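Hypothetical protein (Legionella pneumophila subsp. pneumophila, PDB 4KH9) is of unknown function, but is a calcium-binding, largely beta protein of three domains, two of them E-set-like. Local coordinates at residues K10-N16 / E230-R234; L58-I64 / G134-S140. One frame throughout, in Å; residues are numbered along the deposited sequence.

The two contacts sit far apart in an elongated three-domain chain, their centres 44 Å apart and their nearest atoms about 32 Å apart. Contact 1 is a junction between domains: 10-16 joins two strands that are built into the sheets of the C-terminal E-set-like domain, and it meets a loop of the central one. Contact 2 lies within the N-terminal domain, pairing two strands of one sheet. Both of its segments fall in sequence between those of contact 1. A calcium ion is about 12 Å from the side chain of Ile63 in contact 2. That side chain is about 11 Å from that of Asp196, a calcium-binding residue of this protein with no ion bound in this model; contact 1 lies away from the annotated sites.

Contact 1: K10-N16 / E230-R234; sequences KAYECEN and ELNDR
This is a loop-to-loop junction between the central and C-terminal E-set-like domains. Segment 10-16, mostly extended until it turns at Glu15 and Asn16, runs in roughly the same direction as 230-234, with end-to-end vectors 37° apart. The register sets Tyr12 against Glu230 (CA-CA 6.2 Å), Cys14 against Asn232 (6.8 Å) and Asn16 against Arg234 (8.7 Å). Salt bridges close both ends: Lys10 NZ donates to Glu230 OE1 at 2.8 Å, and Glu15 OE2, reached through a p chi1, lies 3.1 Å from Arg234 NH1. A water joins the backbones, accepting from Glu13 N at 2.9 Å and donating to Glu230 O at 2.7 Å. Strands 2-3 and 25-29, which flank the first loop, belong to the two sheets of the C-terminal domain, whereas 230-234 links strands 220-226 and 238-248 of the central one. Between the charged ends, Asn232 (chi1 t) forms an Asx turn: its OD1 accepts from Arg234 N at 3.0 Å, and Arg234 adopts left-handed angles of 49/50. The amide's other atom, ND2, hydrogen-bonds to Gly355 O and lies 3.7 Å from Cys14 SG, whose disulfide partner is Cys17. Tyr12, with chi1 p, places CD2 3.7 Å from Asn232 CB and sends its hydroxyl to Asp353, while its CB lies 3.7 Å from Glu230 O. Asn16, also p, sets its CB over one face of the Arg234 guanidinium, 3.4 Å from NH2.

Contact 2: L58-I64 / G134-S140; sequences LQRGVII and GKFILKS
Leu58, in the last turn of helix 55-60, gives its carbonyl O to Ser140 N (2.8 Å) and packs CD2 3.9 Å from Leu138 CD2. Gln59 O accepts from Lys139 NZ at 3.2 Å. Gly61 leaves the helix with phi/psi 110/134; its CA lies 3.8 Å from Ile137 CG2, where a CB would clash. Val62 then opens an edge strand; the axes of 62-64 and 135-140 approach to 4.5 Å, their N-to-C directions 140° apart, antiparallel but splayed. It pairs with Leu138: Val62 N to Leu138 O 2.7 Å, Leu138 N to Val62 O 2.8 Å. Ile63 faces Ile137 as a non-hydrogen-bonded pair, CA-CA 4.7 Å. Ile64, chi1 m, repeats the hydrogen-bonded pattern (Ile64 N to Phe136 O 2.7 Å, Phe136 N to Ile64 O 2.8 Å) and puts CD1 3.5 Å from Leu138 CB. Backbone hydrogen bonds thus fix the strand register, while Val62, Ile64 and Leu138 contribute apolar side chains to the space facing strands 48-54 and 150-156, as in a beta sandwich.

Contact 1: K10-N16 / E230-R234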
# COMPACT_ATOMS: atom_id res chain seq x y z
N LYS A 10 -0.13 -23.38 -2.75
CA LYS A 10 1.29 -23.11 -2.62
C LYS A 10 1.65 -23.12 -1.13
O LYS A 10 0.96 -22.50 -0.32
CB LYS A 10 1.62 -21.75 -3.31
CG LYS A 10 3.05 -21.23 -3.13
CD LYS A 10 4.10 -21.92 -3.95
CE LYS A 10 5.38 -21.16 -3.81
NZ LYS A 10 6.55 -21.94 -4.28
N ALA A 11 2.69 -23.87 -0.77
CA ALA A 11 3.14 -23.92 0.62
C ALA A 11 4.04 -22.71 0.94
O ALA A 11 4.63 -22.13 0.03
CB ALA A 11 3.88 -25.22 0.89
N TYR A 12 4.11 -22.33 2.22
CA TYR A 12 4.99 -21.27 2.69
C TYR A 12 5.56 -21.68 4.06
O TYR A 12 4.98 -22.51 4.76
CB TYR A 12 4.29 -19.90 2.74
CG TYR A 12 3.23 -19.74 3.81
CD1 TYR A 12 1.94 -20.22 3.61
CD2 TYR A 12 3.49 -19.04 4.98
CE1 TYR A 12 0.95 -20.06 4.58
CE2 TYR A 12 2.49 -18.84 5.95
CZ TYR A 12 1.22 -19.36 5.74
OH TYR A 12 0.23 -19.20 6.68
N GLU A 13 6.74 -21.15 4.39
CA GLU A 13 7.42 -21.39 5.66
C GLU A 13 6.86 -20.38 6.64
O GLU A 13 7.03 -19.18 6.44
CB GLU A 13 8.96 -21.31 5.53
CG GLU A 13 9.58 -22.37 4.62
CD GLU A 13 11.10 -22.38 4.54
OE1 GLU A 13 11.76 -22.14 5.58
OE2 GLU A 13 11.63 -22.69 3.45
N CYS A 14 6.13 -20.87 7.64
CA CYS A 14 5.47 -20.03 8.62
C CYS A 14 6.11 -20.18 9.97
O CYS A 14 6.24 -21.30 10.47
CB CYS A 14 3.99 -20.36 8.68
SG CYS A 14 3.00 -19.09 9.50
N GLU A 15 6.51 -19.04 10.57
CA GLU A 15 7.16 -18.99 11.88
C GLU A 15 6.15 -18.85 13.02
O GLU A 15 6.37 -19.41 14.09
CB GLU A 15 8.19 -17.83 11.95
CG GLU A 15 7.65 -16.45 11.62
CD GLU A 15 8.61 -15.28 11.71
OE1 GLU A 15 9.84 -15.51 11.79
OE2 GLU A 15 8.13 -14.12 11.65
N ASN A 16 5.05 -18.11 12.78
CA ASN A 16 4.06 -17.82 13.82
C ASN A 16 2.87 -18.81 13.85
O ASN A 16 2.06 -18.71 14.77
CB ASN A 16 3.51 -16.41 13.62
CG ASN A 16 2.76 -16.19 12.33
OD1 ASN A 16 3.30 -16.35 11.23
ND2 ASN A 16 1.51 -15.78 12.45
N GLU A 230 7.70 -15.73 -1.78
CA GLU A 230 7.21 -16.93 -1.09
C GLU A 230 7.06 -16.69 0.41
O GLU A 230 6.65 -17.60 1.13
CB GLU A 230 8.14 -18.13 -1.33
CG GLU A 230 8.09 -18.63 -2.77
CD GLU A 230 9.02 -19.79 -3.05
OE1 GLU A 230 8.66 -20.94 -2.70
OE2 GLU A 230 10.09 -19.57 -3.66
N LEU A 231 7.34 -15.47 0.86
CA LEU A 231 7.29 -15.09 2.26
C LEU A 231 5.91 -14.68 2.72
O LEU A 231 5.13 -14.10 1.96
CB LEU A 231 8.26 -13.93 2.53
CG LEU A 231 9.71 -14.08 2.12
CD1 LEU A 231 10.47 -12.82 2.49
CD2 LEU A 231 10.39 -15.31 2.76
N ASN A 232 5.63 -14.96 4.00
CA ASN A 232 4.41 -14.61 4.69
C ASN A 232 4.47 -13.11 5.03
O ASN A 232 5.45 -12.66 5.63
CB ASN A 232 4.24 -15.52 5.93
CG ASN A 232 3.10 -15.17 6.85
OD1 ASN A 232 2.19 -14.42 6.53
ND2 ASN A 232 3.12 -15.72 8.05
N ASP A 233 3.47 -12.33 4.61
CA ASP A 233 3.47 -10.88 4.86
C ASP A 233 2.98 -10.51 6.28
O ASP A 233 3.13 -9.35 6.67
CB ASP A 233 2.62 -10.16 3.80
CG ASP A 233 3.19 -10.25 2.40
OD1 ASP A 233 4.43 -10.41 2.26
OD2 ASP A 233 2.44 -10.07 1.45
N ARG A 234 2.40 -11.47 7.03
CA ARG A 234 1.88 -11.35 8.40
C ARG A 234 0.95 -10.11 8.58
O ARG A 234 1.10 -9.31 9.52
CB ARG A 234 3.03 -11.30 9.44
CG ARG A 234 3.95 -12.52 9.42
CD ARG A 234 4.88 -12.50 10.60
NE ARG A 234 4.15 -12.80 11.83
CZ ARG A 234 4.70 -12.83 13.04
NH1 ARG A 234 5.99 -12.58 13.20
NH2 ARG A 234 3.95 -13.09 14.11
O HOH W 1 8.16 -19.36 2.54

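Contact 2: L58-I64 / G134-S140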
# COMPACT_ATOMS: atom_id res chain seq x y z
N LEU A 58 24.89 16.32 0.65
CA LEU A 58 24.62 17.55 1.40
C LEU A 58 25.79 18.50 1.39
O LEU A 58 25.57 19.69 1.37
CB LEU A 58 24.27 17.27 2.87
CG LEU A 58 22.83 17.07 3.29
CD1 LEU A 58 22.76 16.78 4.81
CD2 LEU A 58 21.92 18.31 2.94
N GLN A 59 27.02 17.97 1.44
CA GLN A 59 28.23 18.78 1.43
C GLN A 59 28.35 19.52 0.09
O GLN A 59 28.66 20.70 0.06
CB GLN A 59 29.46 17.89 1.70
CG GLN A 59 30.73 18.70 2.00
CD GLN A 59 31.98 17.86 2.01
OE1 GLN A 59 32.01 16.69 1.58
NE2 GLN A 59 33.07 18.46 2.46
N ARG A 60 28.06 18.81 -1.02
CA ARG A 60 28.12 19.37 -2.37
C ARG A 60 26.88 20.24 -2.65
O ARG A 60 26.96 21.19 -3.43
CB ARG A 60 28.24 18.24 -3.41
CG ARG A 60 29.58 17.50 -3.34
CD ARG A 60 29.60 16.30 -4.26
NE ARG A 60 30.44 16.50 -5.44
CZ ARG A 60 31.65 15.97 -5.60
NH1 ARG A 60 32.18 15.20 -4.65
NH2 ARG A 60 32.34 16.20 -6.71
N GLY A 61 25.76 19.90 -2.02
CA GLY A 61 24.50 20.61 -2.19
C GLY A 61 23.51 19.76 -2.94
O GLY A 61 23.85 19.12 -3.94
N VAL A 62 22.30 19.71 -2.44
CA VAL A 62 21.19 18.92 -2.96
C VAL A 62 20.12 19.85 -3.55
O VAL A 62 19.72 20.81 -2.89
CB VAL A 62 20.63 18.02 -1.80
CG1 VAL A 62 19.24 17.48 -2.10
CG2 VAL A 62 21.61 16.86 -1.52
N ILE A 63 19.62 19.53 -4.74
CA ILE A 63 18.59 20.33 -5.38
C ILE A 63 17.24 20.05 -4.76
O ILE A 63 16.80 18.90 -4.72
CB ILE A 63 18.56 20.10 -6.92
CG1 ILE A 63 19.85 20.65 -7.59
CG2 ILE A 63 17.26 20.70 -7.57
CD1 ILE A 63 20.19 20.05 -8.94
N ILE A 64 16.57 21.13 -4.29
CA ILE A 64 15.19 21.11 -3.82
C ILE A 64 14.42 21.84 -4.91
O ILE A 64 14.63 23.04 -5.07
CB ILE A 64 15.02 21.70 -2.39
CG1 ILE A 64 15.81 20.89 -1.34
CG2 ILE A 64 13.51 21.82 -2.04
CD1 ILE A 64 15.80 21.50 0.06
N GLY A 134 11.32 27.38 -7.64
CA GLY A 134 12.33 26.98 -8.60
C GLY A 134 13.35 26.05 -7.99
O GLY A 134 12.99 25.16 -7.21
N LYS A 135 14.62 26.26 -8.33
CA LYS A 135 15.68 25.39 -7.86
C LYS A 135 16.37 26.00 -6.64
O LYS A 135 17.03 27.04 -6.72
CB LYS A 135 16.68 25.10 -9.00
CG LYS A 135 17.94 24.35 -8.60
CD LYS A 135 18.91 24.31 -9.77
CE LYS A 135 20.35 24.22 -9.31
NZ LYS A 135 21.30 24.09 -10.46
N PHE A 136 16.14 25.35 -5.50
CA PHE A 136 16.77 25.67 -4.23
C PHE A 136 17.88 24.65 -4.05
O PHE A 136 17.78 23.54 -4.58
CB PHE A 136 15.77 25.65 -3.06
CG PHE A 136 14.69 26.71 -3.03
CD1 PHE A 136 13.58 26.62 -3.86
CD2 PHE A 136 14.76 27.77 -2.13
CE1 PHE A 136 12.57 27.59 -3.82
CE2 PHE A 136 13.75 28.74 -2.09
CZ PHE A 136 12.65 28.63 -2.92
N ILE A 137 18.95 25.03 -3.37
CA ILE A 137 20.05 24.13 -3.10
C ILE A 137 20.22 24.03 -1.58
O ILE A 137 20.46 25.04 -0.92
CB ILE A 137 21.37 24.55 -3.83
CG1 ILE A 137 21.15 24.63 -5.36
CG2 ILE A 137 22.55 23.58 -3.45
CD1 ILE A 137 22.37 25.04 -6.20
N LEU A 138 20.03 22.83 -1.04
CA LEU A 138 20.21 22.55 0.38
C LEU A 138 21.63 22.09 0.57
O LEU A 138 22.08 21.21 -0.17
CB LEU A 138 19.20 21.51 0.86
CG LEU A 138 19.20 21.18 2.37
CD1 LEU A 138 18.73 22.39 3.24
CD2 LEU A 138 18.36 19.92 2.64
N LYS A 139 22.34 22.67 1.51
CA LYS A 139 23.74 22.34 1.72
C LYS A 139 24.05 22.29 3.21
O LYS A 139 23.45 22.98 4.04
CB LYS A 139 24.62 23.41 1.02
CG LYS A 139 26.12 23.10 0.91
CD LYS A 139 26.94 24.36 0.60
CE LYS A 139 27.31 24.51 -0.85
NZ LYS A 139 28.42 23.61 -1.25
N SER A 140 25.01 21.45 3.54
CA SER A 140 25.55 21.33 4.88
C SER A 140 26.56 22.45 5.10
O SER A 140 27.28 22.81 4.18
CB SER A 140 26.21 19.97 5.02
OG SER A 140 26.44 19.71 6.39